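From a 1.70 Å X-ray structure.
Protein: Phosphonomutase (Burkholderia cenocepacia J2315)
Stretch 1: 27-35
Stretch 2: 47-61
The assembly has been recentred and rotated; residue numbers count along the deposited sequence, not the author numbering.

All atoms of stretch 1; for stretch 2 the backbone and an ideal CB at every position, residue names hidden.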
ATOM      1  N   PRO A  27      17.852 -22.191   0.953  1.00 13.91           N
ATOM      2  CA  PRO A  27      17.258 -21.191   1.873  1.00 13.43           C
ATOM      3  C   PRO A  27      15.859 -20.743   1.485  1.00 13.33           C
ATOM      4  O   PRO A  27      15.506 -20.636   0.289  1.00 13.49           O
ATOM      5  CB  PRO A  27      18.199 -19.973   1.751  1.00 13.92           C
ATOM      6  CG  PRO A  27      18.977 -20.185   0.499  1.00 14.38           C
ATOM      7  CD  PRO A  27      19.088 -21.677   0.343  1.00 14.57           C
ATOM      8  N   LEU A  28      15.098 -20.416   2.515  1.00 12.77           N
ATOM      9  CA  LEU A  28      13.879 -19.740   2.373  1.00 13.17           C
ATOM     10  C   LEU A  28      14.125 -18.319   1.913  1.00 13.20           C
ATOM     11  O   LEU A  28      14.743 -17.532   2.611  1.00 13.95           O
ATOM     12  CB  LEU A  28      13.206 -19.736   3.749  1.00 13.62           C
ATOM     13  CG  LEU A  28      11.897 -18.946   3.849  1.00 14.83           C
ATOM     14  CD1 LEU A  28      10.885 -19.480   2.839  1.00 16.69           C
ATOM     15  CD2 LEU A  28      11.317 -18.996   5.233  1.00 16.06           C
ATOM     16  N   ALA A  29      13.501 -17.925   0.802  1.00 14.33           N
ATOM     17  CA  ALA A  29      13.597 -16.549   0.337  1.00 14.90           C
ATOM     18  C   ALA A  29      12.258 -15.839   0.593  1.00 15.46           C
ATOM     19  O   ALA A  29      11.176 -16.315   0.182  1.00 17.44           O
ATOM     20  CB  ALA A  29      13.925 -16.531  -1.129  1.00 16.36           C
ATOM     21  N   LEU A  30      12.341 -14.713   1.252  1.00 14.82           N
ATOM     22  CA  LEU A  30      11.137 -13.950   1.678  1.00 16.03           C
ATOM     23  C   LEU A  30      11.168 -12.586   1.082  1.00 16.34           C
ATOM     24  O   LEU A  30      12.196 -11.940   1.068  1.00 16.87           O
ATOM     25  CB  LEU A  30      11.047 -13.772   3.219  1.00 17.07           C
ATOM     26  CG  LEU A  30      10.788 -15.082   3.970  1.00 18.01           C
ATOM     27  CD1 LEU A  30      10.856 -14.854   5.483  1.00 17.90           C
ATOM     28  CD2 LEU A  30       9.482 -15.721   3.539  1.00 19.57           C
ATOM     29  N   PHE A  31       9.982 -12.108   0.668  1.00 17.32           N
ATOM     30  CA  PHE A  31       9.779 -10.746   0.192  1.00 18.25           C
ATOM     31  C   PHE A  31       8.774 -10.117   1.149  1.00 18.61           C
ATOM     32  O   PHE A  31       7.785 -10.793   1.596  1.00 21.86           O
ATOM     33  CB  PHE A  31       9.247 -10.743  -1.257  1.00 19.98           C
ATOM     34  CG  PHE A  31      10.139 -11.460  -2.172  1.00 20.97           C
ATOM     35  CD1 PHE A  31      11.218 -10.828  -2.687  1.00 21.95           C
ATOM     36  CD2 PHE A  31       9.985 -12.831  -2.361  1.00 22.12           C
ATOM     37  CE1 PHE A  31      12.100 -11.486  -3.505  1.00 24.94           C
ATOM     38  CE2 PHE A  31      10.864 -13.506  -3.176  1.00 24.64           C
ATOM     39  CZ  PHE A  31      11.933 -12.839  -3.716  1.00 23.55           C
ATOM     40  N   ASN A  32       9.117  -8.909   1.599  1.00 15.85           N
ATOM     41  CA  ASN A  32       8.313  -8.237   2.591  1.00 15.57           C
ATOM     42  C   ASN A  32       7.116  -7.561   1.920  1.00 15.24           C
ATOM     43  O   ASN A  32       7.303  -6.821   0.953  1.00 16.45           O
ATOM     44  CB  ASN A  32       9.112  -7.171   3.332  1.00 16.36           C
ATOM     45  CG  ASN A  32      10.148  -7.741   4.238  1.00 18.35           C
ATOM     46  OD1 ASN A  32      10.068  -8.928   4.612  1.00 18.71           O
ATOM     47  ND2 ASN A  32      11.147  -6.937   4.577  1.00 17.79           N
ATOM     48  N   VAL A  33       5.929  -7.881   2.406  1.00 13.79           N
ATOM     49  CA  VAL A  33       4.666  -7.288   1.951  1.00 13.53           C
ATOM     50  C   VAL A  33       4.207  -6.316   3.045  1.00 14.28           C
ATOM     51  O   VAL A  33       4.679  -6.344   4.174  1.00 15.19           O
ATOM     52  CB  VAL A  33       3.603  -8.322   1.566  1.00 13.22           C
ATOM     53  CG1 VAL A  33       4.109  -9.189   0.412  1.00 14.20           C
ATOM     54  CG2 VAL A  33       3.228  -9.207   2.775  1.00 13.88           C
ATOM     55  N   TRP A  34       3.283  -5.443   2.677  1.00 14.45           N
ATOM     56  CA  TRP A  34       2.891  -4.313   3.510  1.00 14.75           C
ATOM     57  C   TRP A  34       1.381  -4.066   3.564  1.00 14.32           C
ATOM     58  O   TRP A  34       0.944  -3.155   4.259  1.00 14.36           O
ATOM     59  CB  TRP A  34       3.632  -3.045   3.054  1.00 15.16           C
ATOM     60  CG  TRP A  34       3.340  -2.731   1.640  1.00 15.70           C
ATOM     61  CD1 TRP A  34       2.337  -1.922   1.157  1.00 16.92           C
ATOM     62  CD2 TRP A  34       4.057  -3.193   0.506  1.00 15.44           C
ATOM     63  NE1 TRP A  34       2.386  -1.862  -0.207  1.00 15.91           N
ATOM     64  CE2 TRP A  34       3.445  -2.617  -0.642  1.00 16.20           C
ATOM     65  CE3 TRP A  34       5.162  -4.019   0.319  1.00 15.41           C
ATOM     66  CZ2 TRP A  34       3.885  -2.898  -1.919  1.00 16.64           C
ATOM     67  CZ3 TRP A  34       5.576  -4.304  -0.956  1.00 15.92           C
ATOM     68  CH2 TRP A  34       4.976  -3.698  -2.056  1.00 16.63           C
ATOM     69  N   ASP A  35       0.585  -4.867   2.870  1.00 13.70           N
ATOM     70  CA  ASP A  35      -0.873  -4.767   2.893  1.00 14.71           C
ATOM     71  C   ASP A  35      -1.447  -5.995   2.223  1.00 14.67           C
ATOM     72  O   ASP A  35      -0.702  -6.841   1.699  1.00 16.17           O
ATOM     73  CB  ASP A  35      -1.438  -3.465   2.268  1.00 16.37           C
ATOM     74  CG  ASP A  35      -1.069  -3.274   0.803  1.00 17.39           C
ATOM     75  OD1 ASP A  35      -0.619  -4.206   0.089  1.00 16.96           O
ATOM     76  OD2 ASP A  35      -1.266  -2.120   0.317  1.00 19.37           O
ATOM     77  N   UNK A  47       5.260 -17.408  -3.977  1.00 19.09           N
ATOM     78  CA  UNK A  47       5.968 -17.443  -2.699  1.00 18.20           C
ATOM     79  C   UNK A  47       5.485 -18.576  -1.845  1.00 17.85           C
ATOM     80  O   UNK A  47       4.310 -18.996  -1.931  1.00 18.07           O
ATOM     81  CB  UNK A  47       5.803 -16.121  -1.947  1.00 18.20           C
ATOM     82  N   UNK A  48       6.380 -19.059  -0.982  1.00 16.69           N
ATOM     83  CA  UNK A  48       6.029 -20.169  -0.083  1.00 16.40           C
ATOM     84  C   UNK A  48       5.677 -19.712   1.344  1.00 14.76           C
ATOM     85  O   UNK A  48       5.107 -20.464   2.130  1.00 15.13           O
ATOM     86  CB  UNK A  48       7.192 -21.162  -0.022  1.00 16.40           C
ATOM     87  N   UNK A  49       5.998 -18.469   1.635  1.00 14.28           N
ATOM     88  CA  UNK A  49       5.639 -17.836   2.878  1.00 13.23           C
ATOM     89  C   UNK A  49       5.699 -16.339   2.633  1.00 12.59           C
ATOM     90  O   UNK A  49       6.328 -15.911   1.661  1.00 12.92           O
ATOM     91  CB  UNK A  49       6.556 -18.268   4.025  1.00 13.23           C
ATOM     92  N   UNK A  50       5.097 -15.559   3.523  1.00 12.15           N
ATOM     93  CA  UNK A  50       5.166 -14.094   3.500  1.00 11.73           C
ATOM     94  C   UNK A  50       5.804 -13.527   4.780  1.00 11.72           C
ATOM     95  O   UNK A  50       5.633 -14.091   5.878  1.00 11.54           O
ATOM     96  CB  UNK A  50       3.764 -13.510   3.317  1.00 11.73           C
ATOM     97  N   UNK A  51       6.467 -12.381   4.620  1.00 10.52           N
ATOM     98  CA  UNK A  51       6.971 -11.637   5.735  1.00 11.62           C
ATOM     99  C   UNK A  51       6.425 -10.227   5.670  1.00 12.41           C
ATOM    100  O   UNK A  51       6.215  -9.696   4.565  1.00 13.67           O
ATOM    101  CB  UNK A  51       8.501 -11.641   5.753  1.00 11.62           C
ATOM    102  N   UNK A  52       6.236  -9.580   6.808  1.00 12.79           N
ATOM    103  CA  UNK A  52       6.103  -8.149   6.777  1.00 14.36           C
ATOM    104  C   UNK A  52       7.452  -7.537   7.061  1.00 16.61           C
ATOM    105  O   UNK A  52       8.310  -8.138   7.769  1.00 16.09           O
ATOM    106  CB  UNK A  52       5.051  -7.665   7.777  1.00 14.36           C
ATOM    107  N   UNK A  53       7.630  -6.311   6.588  1.00 16.76           N
ATOM    108  CA  UNK A  53       8.815  -5.558   6.927  1.00 18.00           C
ATOM    109  C   UNK A  53       8.348  -4.263   7.583  1.00 17.18           C
ATOM    110  O   UNK A  53       7.486  -3.567   7.058  1.00 16.45           O
ATOM    111  CB  UNK A  53       9.686  -5.292   5.698  1.00 18.00           C
ATOM    112  N   UNK A  54       8.989  -3.894   8.661  1.00 17.17           N
ATOM    113  CA  UNK A  54       8.552  -2.731   9.413  1.00 17.80           C
ATOM    114  C   UNK A  54       8.718  -1.466   8.584  1.00 17.56           C
ATOM    115  O   UNK A  54       7.836  -0.588   8.654  1.00 16.49           O
ATOM    116  CB  UNK A  54       9.331  -2.616  10.725  1.00 17.80           C
ATOM    117  N   UNK A  55       9.810  -1.373   7.831  1.00 16.98           N
ATOM    118  CA  UNK A  55      10.067  -0.139   7.071  1.00 19.77           C
ATOM    119  C   UNK A  55       8.985   0.080   6.008  1.00 17.90           C
ATOM    120  O   UNK A  55       8.416   1.188   5.908  1.00 16.82           O
ATOM    121  CB  UNK A  55      11.447  -0.194   6.412  1.00 19.77           C
ATOM    122  N   UNK A  56       8.726  -0.967   5.231  1.00 16.49           N
ATOM    123  CA  UNK A  56       7.677  -0.984   4.198  1.00 16.90           C
ATOM    124  C   UNK A  56       6.277  -0.675   4.727  1.00 15.57           C
ATOM    125  O   UNK A  56       5.518   0.114   4.132  1.00 16.34           O
ATOM    126  CB  UNK A  56       7.657  -2.353   3.515  1.00 16.90           C
ATOM    127  N   UNK A  57       5.884  -1.325   5.818  1.00 15.00           N
ATOM    128  CA  UNK A  57       4.601  -1.067   6.435  1.00 15.10           C
ATOM    129  C   UNK A  57       4.493   0.373   6.921  1.00 15.30           C
ATOM    130  O   UNK A  57       3.468   1.016   6.717  1.00 15.69           O
ATOM    131  CB  UNK A  57       4.372  -2.035   7.597  1.00 15.10           C
ATOM    132  N   UNK A  58       5.553   0.893   7.554  1.00 14.46           N
ATOM    133  CA  UNK A  58       5.528   2.271   8.001  1.00 15.61           C
ATOM    134  C   UNK A  58       5.431   3.238   6.831  1.00 16.39           C
ATOM    135  O   UNK A  58       4.603   4.148   6.853  1.00 17.21           O
ATOM    136  CB  UNK A  58       6.774   2.577   8.835  1.00 15.61           C
ATOM    137  N   UNK A  59       6.227   3.030   5.813  1.00 16.70           N
ATOM    138  CA  UNK A  59       6.197   3.896   4.633  1.00 16.68           C
ATOM    139  C   UNK A  59       4.824   3.926   3.954  1.00 17.02           C
ATOM    140  O   UNK A  59       4.271   4.992   3.680  1.00 17.87           O
ATOM    141  CB  UNK A  59       7.254   3.435   3.628  1.00 16.68           C
ATOM    142  N   UNK A  60       4.251   2.744   3.764  1.00 16.59           N
ATOM    143  CA  UNK A  60       2.929   2.604   3.141  1.00 15.61           C
ATOM    144  C   UNK A  60       1.844   3.374   3.912  1.00 16.61           C
ATOM    145  O   UNK A  60       0.928   3.976   3.321  1.00 16.14           O
ATOM    146  CB  UNK A  60       2.549   1.125   3.052  1.00 15.61           C
ATOM    147  N   UNK A  61       2.011   3.443   5.226  1.00 16.44           N
ATOM    148  CA  UNK A  61       1.051   4.055   6.136  1.00 18.15           C
ATOM    149  C   UNK A  61       1.433   5.496   6.532  1.00 18.08           C
ATOM    150  O   UNK A  61       0.765   6.084   7.370  1.00 20.16           O
ATOM    151  CB  UNK A  61       0.921   3.192   7.392  1.00 18.15           C
TER

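Position 47 aims its CB toward stretch 1, but the nearest atom there, Phe31 CD2, lies 5.3 Å from the ideal CB, so many side chains would fit; it is Ala47, which stops short of contact. At 48 the CB points sideways, 5.0 Å from Leu28 CD1, and a medium apolar group could close that gap. Val48 does so, its CG2 3.7 Å from Leu28 CD1, while a water accepts from Val48 N and donates to Ala29 O.

Position 49 points toward Leu30, its ideal CB 3.9 Å from Leu30 CD2. Something small and apolar suits it, and Ala49 packs its CB 3.8 Å from Leu30 CD2. The CB of 50 turns away, leaving size open; Leu50 keeps a loose apolar touch, its CB 4.4 Å from Val33 CG2.

At 51 the strands meet in parallel register with Asn32. The ideal CB shares a sheet face with the Asn32 side chain and sits 3.3 Å from Asn32 OD1 and 4.0 Å from Leu30 CD1, so little beyond a methyl looks comfortable. Ala51 supplies just that, and its backbone carries the one direct hydrogen bond between the stretches, Val33 N to Ala51 O at 2.8 Å and nearly straight.

Position 52 leads away overall, so polar or branched residues are possible. Thr52 is found, its OG1 bonded elsewhere in the structure.

At 53 the ideal CB would fall 2.5 Å from Asn32 ND2, a clash that calls for glycine. Gly53 lets Asn32 ND2 approach its CA to 3.6 Å and takes the helix N-cap.

Positions 54 and 55 find nothing of stretch 1 near their CBs, so almost any helix-compatible side chain would do; they are Ser54 and Trp55. At 56 the ideal CB points toward stretch 1 and lies 4.1 Å from Trp34 CB, favouring a small residue, polar or not. Ser56 fits, and its OG shares a water with Asn32 O. Sideways at 57, a branched apolar group could reach Trp34: Val57 CG2 comes 3.9 Å from Trp34 CA.

Positions 58 and 59 are out of reach, so stretch 1 does not choose; they are Ala58 and Ala59. At 60 the ideal CB is 3.6 Å from Trp34 CD1, leaving room for little more; Ala60 rests obliquely against the indole. Position 61 points sideways, and Trp34 O offers an acceptor, so a polar side chain is one option: Asn61 ND2 bonds Val57 O at 2.9 Å and, through a water, reaches Trp34 O.

Stretch 2, residues 47-61: AVALATGSWSVAAAN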
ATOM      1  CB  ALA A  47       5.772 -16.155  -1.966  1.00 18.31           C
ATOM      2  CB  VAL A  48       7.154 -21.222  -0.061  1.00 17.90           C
ATOM      3  CG1 VAL A  48       7.271 -21.847  -1.447  1.00 20.44           C
ATOM      4  CG2 VAL A  48       8.484 -20.615   0.320  1.00 18.75           C
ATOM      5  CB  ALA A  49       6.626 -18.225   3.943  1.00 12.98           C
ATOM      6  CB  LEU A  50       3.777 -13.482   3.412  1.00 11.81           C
ATOM      7  CG  LEU A  50       2.961 -13.984   2.177  1.00 12.48           C
ATOM      8  CD1 LEU A  50       1.585 -13.381   2.300  1.00 13.02           C
ATOM      9  CD2 LEU A  50       3.614 -13.711   0.833  1.00 12.80           C
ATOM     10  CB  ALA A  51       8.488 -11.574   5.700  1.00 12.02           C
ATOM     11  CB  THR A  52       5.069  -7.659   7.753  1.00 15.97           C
ATOM     12  OG1 THR A  52       5.586  -7.797   9.090  1.00 16.25           O
ATOM     13  CG2 THR A  52       3.798  -8.475   7.637  1.00 16.87           C
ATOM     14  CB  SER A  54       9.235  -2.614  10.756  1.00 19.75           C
ATOM     15  OG  SER A  54      10.593  -2.214  10.676  1.00 22.37           O
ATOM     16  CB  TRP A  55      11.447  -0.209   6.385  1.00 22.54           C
ATOM     17  CG  TRP A  55      11.925   1.116   5.916  1.00 26.95           C
ATOM     18  CD1 TRP A  55      12.734   1.982   6.599  1.00 31.16           C
ATOM     19  CD2 TRP A  55      11.593   1.764   4.680  1.00 27.98           C
ATOM     20  NE1 TRP A  55      12.939   3.132   5.854  1.00 34.95           N
ATOM     21  CE2 TRP A  55      12.252   3.018   4.672  1.00 33.50           C
ATOM     22  CE3 TRP A  55      10.822   1.407   3.587  1.00 27.07           C
ATOM     23  CZ2 TRP A  55      12.168   3.889   3.602  1.00 33.05           C
ATOM     24  CZ3 TRP A  55      10.734   2.276   2.527  1.00 28.83           C
ATOM     25  CH2 TRP A  55      11.398   3.503   2.543  1.00 31.83           C
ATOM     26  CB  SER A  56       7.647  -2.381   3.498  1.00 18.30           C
ATOM     27  OG  SER A  56       8.834  -2.619   2.761  1.00 21.21           O
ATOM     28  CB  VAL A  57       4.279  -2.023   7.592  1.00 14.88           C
ATOM     29  CG1 VAL A  57       3.030  -1.570   8.307  1.00 15.68           C
ATOM     30  CG2 VAL A  57       4.097  -3.437   7.062  1.00 14.61           C
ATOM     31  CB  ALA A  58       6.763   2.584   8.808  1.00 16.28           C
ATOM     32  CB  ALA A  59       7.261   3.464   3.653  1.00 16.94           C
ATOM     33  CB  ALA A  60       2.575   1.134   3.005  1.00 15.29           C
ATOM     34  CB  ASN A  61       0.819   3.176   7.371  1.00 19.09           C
ATOM     35  CG  ASN A  61      -0.040   1.963   7.045  1.00 20.71           C
ATOM     36  OD1 ASN A  61      -1.271   2.019   7.093  1.00 23.41           O
ATOM     37  ND2 ASN A  61       0.593   0.908   6.626  1.00 19.78           N
TER
HETATM   38  O   HOH W   1       8.832 -17.486  -0.866  1.00 34.60           O
HETATM   39  O   HOH W   2       7.840 -14.059   0.357  1.00 17.67           O
HETATM   40  O   HOH W   3       8.958  -4.531   0.704  1.00 16.01           O
HETATM   41  O   HOH W   4      -0.658  -1.111   5.031  1.00 17.38           O
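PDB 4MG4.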